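Local coordinates for Fe-regulated protein B (Neisseria meningitidis, PDB 4AIP), which imports iron across the meningococcal outer membrane as a TonB-dependent transporter, perhaps as a siderophore complex, as family members do, at residues B[63-68]-B[149-154]; B[453-458]-B[485-490]; B[499-504]-B[535-540]; B[582-587]-B[611-616]. All blocks are in the same frame, centred on the assembly; numbering follows the deposited sequence.

Contact 1 (B[63-68]-B[149-154])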
loop_
_atom_site.group_PDB
_atom_site.type_symbol
_atom_site.label_atom_id
_atom_site.label_comp_id
_atom_site.label_asym_id
_atom_site.label_seq_id
_atom_site.Cartn_x
_atom_site.Cartn_y
_atom_site.Cartn_z
ATOM N N GLN B 63 -19.820 36.574 -22.068
ATOM C CA GLN B 63 -20.501 35.901 -23.161
ATOM C C GLN B 63 -21.759 35.209 -22.664
ATOM O O GLN B 63 -22.023 34.060 -22.985
ATOM C CB GLN B 63 -19.559 34.968 -23.881
ATOM C CG GLN B 63 -18.535 35.730 -24.671
ATOM C CD GLN B 63 -17.501 34.846 -25.257
ATOM O OE1 GLN B 63 -16.290 34.982 -24.939
ATOM N NE2 GLN B 63 -17.949 33.906 -26.123
ATOM N N GLY B 64 -22.540 35.981 -21.907
ATOM C CA GLY B 64 -23.631 35.467 -21.129
ATOM C C GLY B 64 -23.143 34.339 -20.236
ATOM O O GLY B 64 -22.467 34.550 -19.220
ATOM N N SER B 65 -23.424 33.132 -20.687
ATOM C CA SER B 65 -23.224 31.952 -19.888
ATOM C C SER B 65 -22.336 30.909 -20.600
ATOM O O SER B 65 -22.148 29.763 -20.114
ATOM C CB SER B 65 -24.608 31.356 -19.588
ATOM O OG SER B 65 -24.503 30.226 -18.798
ATOM N N LYS B 66 -21.786 31.297 -21.743
ATOM C CA LYS B 66 -20.996 30.379 -22.523
ATOM C C LYS B 66 -19.539 30.106 -22.012
ATOM O O LYS B 66 -18.965 29.054 -22.286
ATOM C CB LYS B 66 -21.044 30.833 -23.956
ATOM C CG LYS B 66 -20.001 30.304 -24.853
ATOM C CD LYS B 66 -19.952 31.175 -26.086
ATOM C CE LYS B 66 -18.890 30.720 -27.102
ATOM N NZ LYS B 66 -19.174 29.360 -27.633
ATOM N N ILE B 67 -18.989 31.046 -21.261
ATOM C CA ILE B 67 -17.702 30.877 -20.627
ATOM C C ILE B 67 -17.956 31.235 -19.199
ATOM O O ILE B 67 -18.374 32.356 -18.897
ATOM C CB ILE B 67 -16.597 31.805 -21.262
ATOM C CG1 ILE B 67 -16.270 31.319 -22.674
ATOM C CG2 ILE B 67 -15.324 31.769 -20.466
ATOM C CD1 ILE B 67 -15.503 32.351 -23.519
ATOM N N ARG B 68 -17.749 30.252 -18.336
ATOM C CA ARG B 68 -17.891 30.471 -16.917
ATOM C C ARG B 68 -16.543 30.153 -16.294
ATOM O O ARG B 68 -16.098 28.986 -16.243
ATOM C CB ARG B 68 -19.042 29.678 -16.337
ATOM C CG ARG B 68 -20.047 30.545 -15.562
ATOM C CD ARG B 68 -21.419 29.892 -15.686
ATOM N NE ARG B 68 -22.383 30.446 -14.715
ATOM C CZ ARG B 68 -23.711 30.235 -14.771
ATOM N NH1 ARG B 68 -24.242 29.511 -15.767
ATOM N NH2 ARG B 68 -24.524 30.799 -13.863
ATOM N N VAL B 149 -15.571 26.399 -17.120
ATOM C CA VAL B 149 -16.325 25.681 -18.180
ATOM C C VAL B 149 -16.377 26.568 -19.428
ATOM O O VAL B 149 -16.388 27.799 -19.349
ATOM C CB VAL B 149 -17.745 25.224 -17.680
ATOM C CG1 VAL B 149 -18.617 26.403 -17.506
ATOM C CG2 VAL B 149 -18.398 24.221 -18.589
ATOM N N GLN B 150 -16.315 25.928 -20.573
ATOM C CA GLN B 150 -16.456 26.621 -21.839
ATOM C C GLN B 150 -17.330 25.719 -22.682
ATOM O O GLN B 150 -17.061 24.490 -22.799
ATOM C CB GLN B 150 -15.080 26.994 -22.479
ATOM C CG GLN B 150 -14.467 26.039 -23.531
ATOM C CD GLN B 150 -15.126 26.033 -24.971
ATOM O OE1 GLN B 150 -16.046 26.795 -25.323
ATOM N NE2 GLN B 150 -14.626 25.121 -25.793
ATOM N N LYS B 151 -18.379 26.314 -23.250
ATOM C CA LYS B 151 -19.496 25.530 -23.794
ATOM C C LYS B 151 -19.580 25.737 -25.269
ATOM O O LYS B 151 -19.369 26.855 -25.749
ATOM C CB LYS B 151 -20.802 25.949 -23.138
ATOM C CG LYS B 151 -20.757 25.921 -21.626
ATOM C CD LYS B 151 -22.151 26.232 -21.011
ATOM C CE LYS B 151 -21.939 26.982 -19.708
ATOM N NZ LYS B 151 -23.104 27.013 -18.806
ATOM N N GLY B 152 -19.869 24.660 -26.004
ATOM C CA GLY B 152 -19.956 24.751 -27.487
ATOM C C GLY B 152 -18.563 24.951 -28.123
ATOM O O GLY B 152 -17.502 24.712 -27.470
ATOM N N ALA B 153 -18.560 25.394 -29.385
ATOM C CA ALA B 153 -17.342 25.577 -30.168
ATOM C C ALA B 153 -16.591 26.785 -29.623
ATOM O O ALA B 153 -17.189 27.851 -29.386
ATOM C CB ALA B 153 -17.668 25.742 -31.633
ATOM N N GLY B 154 -15.299 26.622 -29.385
ATOM C CA GLY B 154 -14.566 27.726 -28.759
ATOM C C GLY B 154 -13.931 28.576 -29.825
ATOM O O GLY B 154 -14.063 28.290 -31.016
#
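Lys66 reaches across to the end of strand 144-151 and joins the last carbonyl of that strand to one in the loop after it: NZ lies 3.1 Å from Lys151 O and 3.0 Å from Ala153 O, both hydrogen bonds. Its chain runs straight as far as CE and then bends (chi4 63°), which turns the ammonium in between the two oxygens. A lysine suits this place because its long arm can tie together carbonyls two residues apart. The backbone of the same residue accepts a bond in return, from Lys151 N to Lys66 O at 3.0 Å. Beyond it Arg68 and Val149 exchange a reciprocal pair, Val149 N to Arg68 O at 2.8 Å being the shorter. The backbone bonds pair the edge strand 67-73 antiparallel with strand 144-151 in the four-stranded mixed sheet of the plug domain, the part that fills the barrel of a TonB-dependent transporter. On one face CG1 of Val149 packs 3.5 Å from CB of Arg68. Past that apolar step, Arg68 NH1 and Lys151 NZ come within 4.1 Å of each other, two like charges held together by Glu590 of the barrel wall, whose carboxylate forms a salt bridge to each. A type II' turn from Gln63 to Lys66 leads into the strand; Gly64 fits its positive phi (53°), and Ser65 N bonds to Ser553 of the wall.

Contact 2 (B[453-458]-B[485-490])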
loop_
_atom_site.group_PDB
_atom_site.type_symbol
_atom_site.label_atom_id
_atom_site.label_comp_id
_atom_site.label_asym_id
_atom_site.label_seq_id
_atom_site.Cartn_x
_atom_site.Cartn_y
_atom_site.Cartn_z
ATOM N N GLY B 453 -14.607 51.738 -28.804
ATOM C CA GLY B 453 -15.831 52.289 -28.202
ATOM C C GLY B 453 -16.171 51.362 -27.052
ATOM O O GLY B 453 -15.310 51.042 -26.238
ATOM N N ASP B 454 -17.409 50.901 -26.959
ATOM C CA ASP B 454 -17.665 49.983 -25.857
ATOM C C ASP B 454 -18.035 48.570 -26.371
ATOM O O ASP B 454 -18.772 47.791 -25.751
ATOM C CB ASP B 454 -18.510 50.628 -24.730
ATOM C CG ASP B 454 -19.650 51.421 -25.242
ATOM O OD1 ASP B 454 -20.078 51.179 -26.393
ATOM O OD2 ASP B 454 -20.160 52.281 -24.493
ATOM N N PHE B 455 -17.421 48.302 -27.534
ATOM C CA PHE B 455 -17.379 47.032 -28.236
ATOM C C PHE B 455 -16.051 46.336 -28.053
ATOM O O PHE B 455 -15.038 46.993 -27.996
ATOM C CB PHE B 455 -17.533 47.271 -29.721
ATOM C CG PHE B 455 -18.913 47.567 -30.126
ATOM C CD1 PHE B 455 -19.794 46.537 -30.381
ATOM C CD2 PHE B 455 -19.353 48.883 -30.242
ATOM C CE1 PHE B 455 -21.096 46.797 -30.742
ATOM C CE2 PHE B 455 -20.679 49.173 -30.614
ATOM C CZ PHE B 455 -21.539 48.136 -30.864
ATOM N N THR B 456 -16.067 45.009 -27.963
ATOM C CA THR B 456 -14.885 44.199 -27.990
ATOM C C THR B 456 -15.095 43.166 -29.097
ATOM O O THR B 456 -16.029 42.364 -29.046
ATOM C CB THR B 456 -14.606 43.563 -26.630
ATOM O OG1 THR B 456 -14.120 44.576 -25.732
ATOM C CG2 THR B 456 -13.530 42.457 -26.758
ATOM N N LEU B 457 -14.231 43.218 -30.116
ATOM C CA LEU B 457 -14.371 42.374 -31.306
ATOM C C LEU B 457 -13.241 41.383 -31.358
ATOM O O LEU B 457 -12.130 41.720 -30.983
ATOM C CB LEU B 457 -14.384 43.244 -32.571
ATOM C CG LEU B 457 -15.474 44.337 -32.480
ATOM C CD1 LEU B 457 -15.210 45.531 -33.409
ATOM C CD2 LEU B 457 -16.871 43.812 -32.746
ATOM N N THR B 458 -13.537 40.169 -31.808
ATOM C CA THR B 458 -12.611 39.050 -31.692
ATOM C C THR B 458 -12.676 38.389 -33.057
ATOM O O THR B 458 -13.809 38.109 -33.556
ATOM C CB THR B 458 -13.003 38.079 -30.536
ATOM O OG1 THR B 458 -12.810 38.739 -29.285
ATOM C CG2 THR B 458 -12.136 36.812 -30.531
ATOM N N PHE B 485 -15.657 34.303 -34.934
ATOM C CA PHE B 485 -15.948 35.743 -34.842
ATOM C C PHE B 485 -16.695 35.932 -33.541
ATOM O O PHE B 485 -17.558 35.147 -33.228
ATOM C CB PHE B 485 -16.853 36.257 -36.021
ATOM C CG PHE B 485 -16.463 35.738 -37.410
ATOM C CD1 PHE B 485 -16.991 34.496 -37.913
ATOM C CD2 PHE B 485 -15.565 36.497 -38.234
ATOM C CE1 PHE B 485 -16.625 33.998 -39.222
ATOM C CE2 PHE B 485 -15.184 36.057 -39.529
ATOM C CZ PHE B 485 -15.723 34.771 -40.033
ATOM N N GLY B 486 -16.412 37.000 -32.823
ATOM C CA GLY B 486 -17.094 37.256 -31.586
ATOM C C GLY B 486 -17.192 38.736 -31.321
ATOM O O GLY B 486 -16.248 39.496 -31.578
ATOM N N VAL B 487 -18.356 39.136 -30.816
ATOM C CA VAL B 487 -18.640 40.502 -30.456
ATOM C C VAL B 487 -19.137 40.554 -29.037
ATOM O O VAL B 487 -20.032 39.827 -28.686
ATOM C CB VAL B 487 -19.804 41.105 -31.316
ATOM C CG1 VAL B 487 -19.890 42.614 -31.085
ATOM C CG2 VAL B 487 -19.636 40.796 -32.792
ATOM N N ILE B 488 -18.586 41.457 -28.248
ATOM C CA ILE B 488 -19.186 41.817 -26.993
ATOM C C ILE B 488 -19.448 43.322 -27.007
ATOM O O ILE B 488 -18.600 44.120 -27.424
ATOM C CB ILE B 488 -18.302 41.480 -25.771
ATOM C CG1 ILE B 488 -17.955 39.987 -25.720
ATOM C CG2 ILE B 488 -19.000 41.961 -24.488
ATOM C CD1 ILE B 488 -16.662 39.685 -24.912
ATOM N N TRP B 489 -20.621 43.694 -26.512
ATOM C CA TRP B 489 -20.969 45.080 -26.379
ATOM C C TRP B 489 -21.301 45.435 -24.945
ATOM O O TRP B 489 -22.159 44.849 -24.333
ATOM C CB TRP B 489 -22.120 45.365 -27.321
ATOM C CG TRP B 489 -22.565 46.774 -27.297
ATOM C CD1 TRP B 489 -21.791 47.892 -27.315
ATOM C CD2 TRP B 489 -23.907 47.203 -27.237
ATOM N NE1 TRP B 489 -22.569 49.005 -27.251
ATOM C CE2 TRP B 489 -23.887 48.622 -27.222
ATOM C CE3 TRP B 489 -25.137 46.524 -27.199
ATOM C CZ2 TRP B 489 -25.064 49.399 -27.184
ATOM C CZ3 TRP B 489 -26.300 47.261 -27.157
ATOM C CH2 TRP B 489 -26.265 48.708 -27.140
ATOM N N GLN B 490 -20.607 46.415 -24.415
ATOM C CA GLN B 490 -20.825 46.833 -23.067
ATOM C C GLN B 490 -21.182 48.326 -22.983
ATOM O O GLN B 490 -20.347 49.171 -22.692
ATOM C CB GLN B 490 -19.629 46.464 -22.183
ATOM C CG GLN B 490 -19.711 47.093 -20.818
ATOM C CD GLN B 490 -19.066 46.297 -19.698
ATOM O OE1 GLN B 490 -18.083 45.553 -19.893
ATOM N NE2 GLN B 490 -19.627 46.453 -18.482
#
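The flat ring of Phe455 lies against the indole of Trp489 in an offset stack, its centroid 4.2 Å from that of the five-membered ring and the planes 18° apart. CD1 of Trp489 sits over the middle of the phenyl face, while CG1 of Val487 meets the ring at its edge, in plane, 4.0 Å from CD1 of Phe455. The same methyl, CG1 of Val487, also touches CD2 of Leu457 at 3.6 Å, so one small bump meets two larger side chains of the neighbouring strand. With CG1 anti to the backbone N (chi1 -169°), the valine offers that one methyl to both partners, and its beta-branching suits an extended strand. Wide flat groups and branched aliphatic ones therefore share this face, an apolar surface of the kind a transmembrane barrel presents to lipid. At its end Trp489 NE1 makes a weak hydrogen bond to Asp454 OD1, 3.4 Å long. The opposite face carries no aromatic ring: Thr456 lies beside Ile488, and Thr458 beside Gly486, which has no side chain, the threonine's CB being 3.7 Å from Gly486 O. Between the faces, paired backbone bonds join Thr456 to Ile488 and Thr458 to Gly486, and Gln490 N adds a nearly straight bond to Asp454 O at 2.7 Å. The two segments belong to the hairpin of strands 455-469 and 475-490; strand 438-452 pairs with the former, strand 495-506 with the latter, and Arg62 of the plug touches Thr456 and Ile488 on the threonine-bearing face.

Contact 3 (B[499-504]-B[535-540])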
loop_
_atom_site.group_PDB
_atom_site.type_symbol
_atom_site.label_atom_id
_atom_site.label_comp_id
_atom_site.label_asym_id
_atom_site.label_seq_id
_atom_site.Cartn_x
_atom_site.Cartn_y
_atom_site.Cartn_z
ATOM N N ALA B 499 -22.411 37.899 -28.909
ATOM C CA ALA B 499 -22.704 37.037 -30.026
ATOM C C ALA B 499 -21.383 36.539 -30.539
ATOM O O ALA B 499 -20.408 37.266 -30.499
ATOM C CB ALA B 499 -23.460 37.816 -31.140
ATOM N N SER B 500 -21.385 35.301 -31.006
ATOM C CA SER B 500 -20.213 34.664 -31.549
ATOM C C SER B 500 -20.631 33.669 -32.637
ATOM O O SER B 500 -21.785 33.211 -32.691
ATOM C CB SER B 500 -19.345 34.013 -30.444
ATOM O OG SER B 500 -20.044 32.942 -29.827
ATOM N N HIS B 501 -19.702 33.372 -33.526
ATOM C CA HIS B 501 -19.951 32.471 -34.633
ATOM C C HIS B 501 -18.647 31.742 -34.853
ATOM O O HIS B 501 -17.705 32.264 -35.424
ATOM C CB HIS B 501 -20.440 33.247 -35.878
ATOM C CG HIS B 501 -20.894 32.369 -37.004
ATOM N ND1 HIS B 501 -21.925 31.456 -36.883
ATOM C CD2 HIS B 501 -20.455 32.269 -38.278
ATOM C CE1 HIS B 501 -22.077 30.812 -38.029
ATOM N NE2 HIS B 501 -21.204 31.295 -38.893
ATOM N N ASN B 502 -18.584 30.539 -34.301
ATOM C CA ASN B 502 -17.330 29.856 -34.118
ATOM C C ASN B 502 -17.381 28.550 -34.827
ATOM O O ASN B 502 -18.327 27.788 -34.670
ATOM C CB ASN B 502 -17.079 29.566 -32.640
ATOM C CG ASN B 502 -16.787 30.810 -31.812
ATOM O OD1 ASN B 502 -16.484 31.878 -32.340
ATOM N ND2 ASN B 502 -16.823 30.656 -30.490
ATOM N N TYR B 503 -16.339 28.301 -35.588
ATOM C CA TYR B 503 -16.098 27.030 -36.227
ATOM C C TYR B 503 -14.982 26.309 -35.520
ATOM O O TYR B 503 -13.988 26.926 -35.084
ATOM C CB TYR B 503 -15.647 27.248 -37.673
ATOM C CG TYR B 503 -16.751 27.597 -38.603
ATOM C CD1 TYR B 503 -17.156 28.925 -38.783
ATOM C CD2 TYR B 503 -17.387 26.593 -39.323
ATOM C CE1 TYR B 503 -18.206 29.252 -39.665
ATOM C CE2 TYR B 503 -18.395 26.882 -40.218
ATOM C CZ TYR B 503 -18.811 28.211 -40.391
ATOM O OH TYR B 503 -19.870 28.463 -41.270
ATOM N N ALA B 504 -15.139 24.999 -35.427
ATOM C CA ALA B 504 -14.122 24.157 -34.863
ATOM C C ALA B 504 -14.228 22.747 -35.405
ATOM O O ALA B 504 -15.292 22.322 -35.917
ATOM C CB ALA B 504 -14.201 24.161 -33.349
ATOM N N ARG B 535 -20.340 24.368 -36.231
ATOM C CA ARG B 535 -20.645 25.742 -36.506
ATOM C C ARG B 535 -21.561 26.114 -35.367
ATOM O O ARG B 535 -22.721 25.637 -35.272
ATOM C CB ARG B 535 -21.342 25.867 -37.879
ATOM C CG ARG B 535 -21.404 27.329 -38.441
ATOM C CD ARG B 535 -22.730 27.718 -39.091
ATOM N NE ARG B 535 -23.232 26.609 -39.890
ATOM C CZ ARG B 535 -24.526 26.310 -40.073
ATOM N NH1 ARG B 535 -25.456 27.034 -39.517
ATOM N NH2 ARG B 535 -24.880 25.262 -40.811
ATOM N N ASN B 536 -21.039 26.934 -34.478
ATOM C CA ASN B 536 -21.728 27.251 -33.285
ATOM C C ASN B 536 -22.000 28.757 -33.256
ATOM O O ASN B 536 -21.087 29.589 -33.306
ATOM C CB ASN B 536 -20.938 26.771 -32.062
ATOM C CG ASN B 536 -21.493 27.319 -30.762
ATOM O OD1 ASN B 536 -22.540 26.842 -30.245
ATOM N ND2 ASN B 536 -20.818 28.359 -30.232
ATOM N N THR B 537 -23.279 29.107 -33.191
ATOM C CA THR B 537 -23.669 30.503 -33.150
ATOM C C THR B 537 -24.365 30.708 -31.863
ATOM O O THR B 537 -25.199 29.865 -31.486
ATOM C CB THR B 537 -24.739 30.794 -34.218
ATOM O OG1 THR B 537 -24.273 30.305 -35.495
ATOM C CG2 THR B 537 -25.026 32.297 -34.286
ATOM N N GLU B 538 -24.079 31.815 -31.191
ATOM C CA GLU B 538 -24.823 32.053 -29.982
ATOM C C GLU B 538 -24.882 33.482 -29.529
ATOM O O GLU B 538 -24.021 34.285 -29.911
ATOM C CB GLU B 538 -24.314 31.104 -28.901
ATOM C CG GLU B 538 -23.161 31.446 -28.073
ATOM C CD GLU B 538 -23.046 30.401 -26.957
ATOM O OE1 GLU B 538 -22.590 29.239 -27.247
ATOM O OE2 GLU B 538 -23.460 30.754 -25.796
ATOM N N ILE B 539 -25.899 33.805 -28.746
ATOM C CA ILE B 539 -26.052 35.158 -28.160
ATOM C C ILE B 539 -26.126 35.105 -26.630
ATOM O O ILE B 539 -26.374 34.024 -26.063
ATOM C CB ILE B 539 -27.336 35.842 -28.676
ATOM C CG1 ILE B 539 -28.502 34.849 -28.635
ATOM C CG2 ILE B 539 -27.095 36.294 -30.163
ATOM C CD1 ILE B 539 -29.824 35.465 -28.398
ATOM N N GLY B 540 -25.932 36.250 -25.979
ATOM C CA GLY B 540 -25.911 36.261 -24.547
ATOM C C GLY B 540 -25.997 37.629 -23.944
ATOM O O GLY B 540 -25.860 38.624 -24.642
#
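Arg535, with the largest buried surface here, lays its aliphatic arm beside Tyr503 and then bends toward His501. Its CG stands over one face of the phenol ring, 3.4 Å from CZ of Tyr503, and CD goes on to touch CE1 of His501 at 3.3 Å. Bends at chi2 and chi3 (-41°) steer the arm between the two rings, and these two methylenes make the close contacts. The guanidinium plane is turned 50° from that of the tyrosine ring. Arginine suits the place because it has enough apolar length to serve both aromatics and still carries its charge past them. His501 is fixed from another direction: ND1 and Thr537 OG1 are hydrogen-bonded at 3.0 Å, the hydroxyl lying at the edge of the imidazole near its plane. Asn536, on the other face, is held to Asn502 by a reciprocal backbone pair, with Asn536 N to Asn502 O at 2.8 Å. A second such pair joins Ser500 and Glu538, giving the regular antiparallel register of a beta-barrel wall. Polar side chains on this inner face meet the plug: Glu538 forms a salt bridge with Arg110, and Asn502 ND2 bonds to Ala153 O. Strand 475-490 flanks strand 495-506 on one side, and strand 548-563 flanks strand 532-544 on the other, Arg535 resting on Thr558 of the latter.

Contact 4 (B[582-587]-B[611-616])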
loop_
_atom_site.group_PDB
_atom_site.type_symbol
_atom_site.label_atom_id
_atom_site.label_comp_id
_atom_site.label_asym_id
_atom_site.label_seq_id
_atom_site.Cartn_x
_atom_site.Cartn_y
_atom_site.Cartn_z
ATOM N N GLY B 582 -22.948 11.093 -40.573
ATOM C CA GLY B 582 -24.139 11.920 -40.274
ATOM C C GLY B 582 -23.859 13.340 -39.855
ATOM O O GLY B 582 -22.773 13.854 -40.126
ATOM N N TYR B 583 -24.824 13.968 -39.178
ATOM C CA TYR B 583 -24.610 15.325 -38.682
ATOM C C TYR B 583 -25.266 15.478 -37.333
ATOM O O TYR B 583 -25.973 14.579 -36.876
ATOM C CB TYR B 583 -25.034 16.417 -39.709
ATOM C CG TYR B 583 -26.523 16.442 -40.112
ATOM C CD1 TYR B 583 -27.002 15.633 -41.145
ATOM C CD2 TYR B 583 -27.449 17.286 -39.464
ATOM C CE1 TYR B 583 -28.376 15.640 -41.538
ATOM C CE2 TYR B 583 -28.823 17.312 -39.859
ATOM C CZ TYR B 583 -29.270 16.477 -40.905
ATOM O OH TYR B 583 -30.607 16.467 -41.290
ATOM N N ILE B 584 -25.010 16.607 -36.680
ATOM C CA ILE B 584 -25.514 16.802 -35.368
ATOM C C ILE B 584 -26.118 18.190 -35.260
ATOM O O ILE B 584 -25.577 19.162 -35.847
ATOM C CB ILE B 584 -24.447 16.558 -34.265
ATOM C CG1 ILE B 584 -23.883 15.119 -34.335
ATOM C CG2 ILE B 584 -25.045 16.793 -32.827
ATOM C CD1 ILE B 584 -22.480 14.972 -33.805
ATOM N N LYS B 585 -27.254 18.249 -34.536
ATOM C CA LYS B 585 -27.817 19.501 -34.161
ATOM C C LYS B 585 -27.907 19.669 -32.688
ATOM O O LYS B 585 -28.172 18.744 -31.979
ATOM C CB LYS B 585 -29.188 19.726 -34.795
ATOM C CG LYS B 585 -29.128 20.873 -35.805
ATOM C CD LYS B 585 -29.230 20.409 -37.246
ATOM C CE LYS B 585 -28.520 21.416 -38.179
ATOM N NZ LYS B 585 -29.096 22.804 -38.242
ATOM N N ASN B 586 -27.630 20.857 -32.216
ATOM C CA ASN B 586 -27.937 21.135 -30.878
ATOM C C ASN B 586 -28.441 22.556 -30.778
ATOM O O ASN B 586 -28.036 23.401 -31.583
ATOM C CB ASN B 586 -26.722 20.898 -29.985
ATOM C CG ASN B 586 -27.103 20.735 -28.526
ATOM O OD1 ASN B 586 -28.293 20.578 -28.181
ATOM N ND2 ASN B 586 -26.108 20.810 -27.651
ATOM N N HIS B 587 -29.309 22.830 -29.808
ATOM C CA HIS B 587 -29.701 24.235 -29.522
ATOM C C HIS B 587 -30.373 24.314 -28.200
ATOM O O HIS B 587 -30.898 23.334 -27.767
ATOM C CB HIS B 587 -30.652 24.825 -30.579
ATOM C CG HIS B 587 -32.021 24.220 -30.556
ATOM N ND1 HIS B 587 -32.398 23.191 -31.398
ATOM C CD2 HIS B 587 -33.113 24.514 -29.808
ATOM C CE1 HIS B 587 -33.657 22.880 -31.177
ATOM N NE2 HIS B 587 -34.112 23.660 -30.209
ATOM N N PRO B 611 -29.838 17.815 -27.964
ATOM C CA PRO B 611 -28.893 17.200 -28.888
ATOM C C PRO B 611 -29.574 16.179 -29.754
ATOM O O PRO B 611 -30.273 15.286 -29.211
ATOM C CB PRO B 611 -27.870 16.459 -27.964
ATOM C CG PRO B 611 -28.510 16.477 -26.538
ATOM C CD PRO B 611 -29.470 17.615 -26.538
ATOM N N ARG B 612 -29.319 16.304 -31.064
ATOM C CA ARG B 612 -29.861 15.419 -32.091
ATOM C C ARG B 612 -28.852 14.937 -33.129
ATOM O O ARG B 612 -28.095 15.732 -33.713
ATOM C CB ARG B 612 -31.059 16.094 -32.804
ATOM C CG ARG B 612 -32.346 16.159 -31.950
ATOM C CD ARG B 612 -32.758 14.738 -31.445
ATOM N NE ARG B 612 -33.984 14.841 -30.646
ATOM C CZ ARG B 612 -34.016 15.055 -29.340
ATOM N NH1 ARG B 612 -32.886 15.161 -28.636
ATOM N NH2 ARG B 612 -35.178 15.184 -28.738
ATOM N N PHE B 613 -28.904 13.627 -33.367
ATOM C CA PHE B 613 -27.973 12.905 -34.202
ATOM C C PHE B 613 -28.730 12.306 -35.404
ATOM O O PHE B 613 -29.600 11.446 -35.260
ATOM C CB PHE B 613 -27.267 11.828 -33.359
ATOM C CG PHE B 613 -26.270 12.385 -32.407
ATOM C CD1 PHE B 613 -26.670 13.197 -31.351
ATOM C CD2 PHE B 613 -24.933 12.165 -32.594
ATOM C CE1 PHE B 613 -25.748 13.764 -30.483
ATOM C CE2 PHE B 613 -24.012 12.707 -31.738
ATOM C CZ PHE B 613 -24.420 13.511 -30.679
ATOM N N TYR B 614 -28.371 12.800 -36.581
ATOM C CA TYR B 614 -29.044 12.533 -37.829
ATOM C C TYR B 614 -28.204 11.602 -38.661
ATOM O O TYR B 614 -27.133 11.982 -39.092
ATOM C CB TYR B 614 -29.219 13.823 -38.564
ATOM C CG TYR B 614 -30.219 14.705 -37.906
ATOM C CD1 TYR B 614 -31.600 14.569 -38.172
ATOM C CD2 TYR B 614 -29.818 15.680 -37.010
ATOM C CE1 TYR B 614 -32.544 15.383 -37.540
ATOM C CE2 TYR B 614 -30.753 16.500 -36.358
ATOM C CZ TYR B 614 -32.099 16.336 -36.625
ATOM O OH TYR B 614 -32.980 17.168 -35.995
ATOM N N ASP B 615 -28.670 10.370 -38.831
ATOM C CA ASP B 615 -27.986 9.346 -39.597
ATOM C C ASP B 615 -28.123 9.629 -41.073
ATOM O O ASP B 615 -29.221 10.000 -41.540
ATOM C CB ASP B 615 -28.638 7.990 -39.314
ATOM C CG ASP B 615 -27.978 7.254 -38.179
ATOM O OD1 ASP B 615 -26.910 6.633 -38.402
ATOM O OD2 ASP B 615 -28.538 7.316 -37.065
ATOM N N THR B 616 -27.030 9.387 -41.805
ATOM C CA THR B 616 -26.843 9.845 -43.180
ATOM C C THR B 616 -26.355 8.703 -44.061
ATOM O O THR B 616 -26.302 8.793 -45.320
ATOM C CB THR B 616 -25.841 11.028 -43.156
ATOM O OG1 THR B 616 -26.576 12.258 -43.232
ATOM C CG2 THR B 616 -24.809 10.972 -44.254
#
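Tyr583 takes a chi1 of 62°, its ring set between its own N and carbonyl carbon, while Tyr614 turns its ring anti to its carbonyl carbon; together these torsions bring the two tyrosines into contact across a barrel hairpin, strands 575-597 and 600-615. CB of Tyr614 then sits over the centre of the Tyr583 ring, 3.5 Å from its centroid, a CH-pi contact. The two planes are within 9° of parallel, yet one ring is displaced until little of it faces the other, and CE2 of Tyr583 meets CD2 of Tyr614 at 3.4 Å. An aromatic residue suits position 583 because its broad flat ring can receive the CB of Tyr614. The reverse face repeats the theme with an aliphatic partner, CG1 of Ile584 standing 3.8 Å from the centroid of the Phe613 ring, toward its rim. Met112 of the plug also touches this phenylalanine, so an apolar residue is well placed where barrel and plug meet. The backbones join through two reciprocal pairs, Tyr583 with Tyr614 and Lys585 with Arg612, in which Lys585 N reaches Arg612 O at 2.8 Å. Gly582 fits a spot with little room for a side chain, its CA being 3.2 Å from Tyr614 O. Asn586 ND2 bonds to Arg110 O of the plug. Arg612 curls back on its own segment, NH1 donating to Pro611 O at 2.7 Å from 48° out of the carbonyl plane.

How the contacts relate
Contact 1 belongs to the plug, whereas contacts 2, 3 and 4 are strand pairings in the wall of the barrel that encloses it; along the chain they follow in numerical order, none nested in another. Contacts 2 and 3 adjoin, centres 14 Å apart, because strands 475-490 and 495-506 are hydrogen-bonded neighbours. Contact 4 lies further round the wall, about 17 Å from contact 3 and 31 Å from contact 2, centre to centre. Contact 1 touches contact 3 directly, their centres about 10 Å apart, through polar groups of both. Such links are consistent with a plug seated in the barrel by polar contacts.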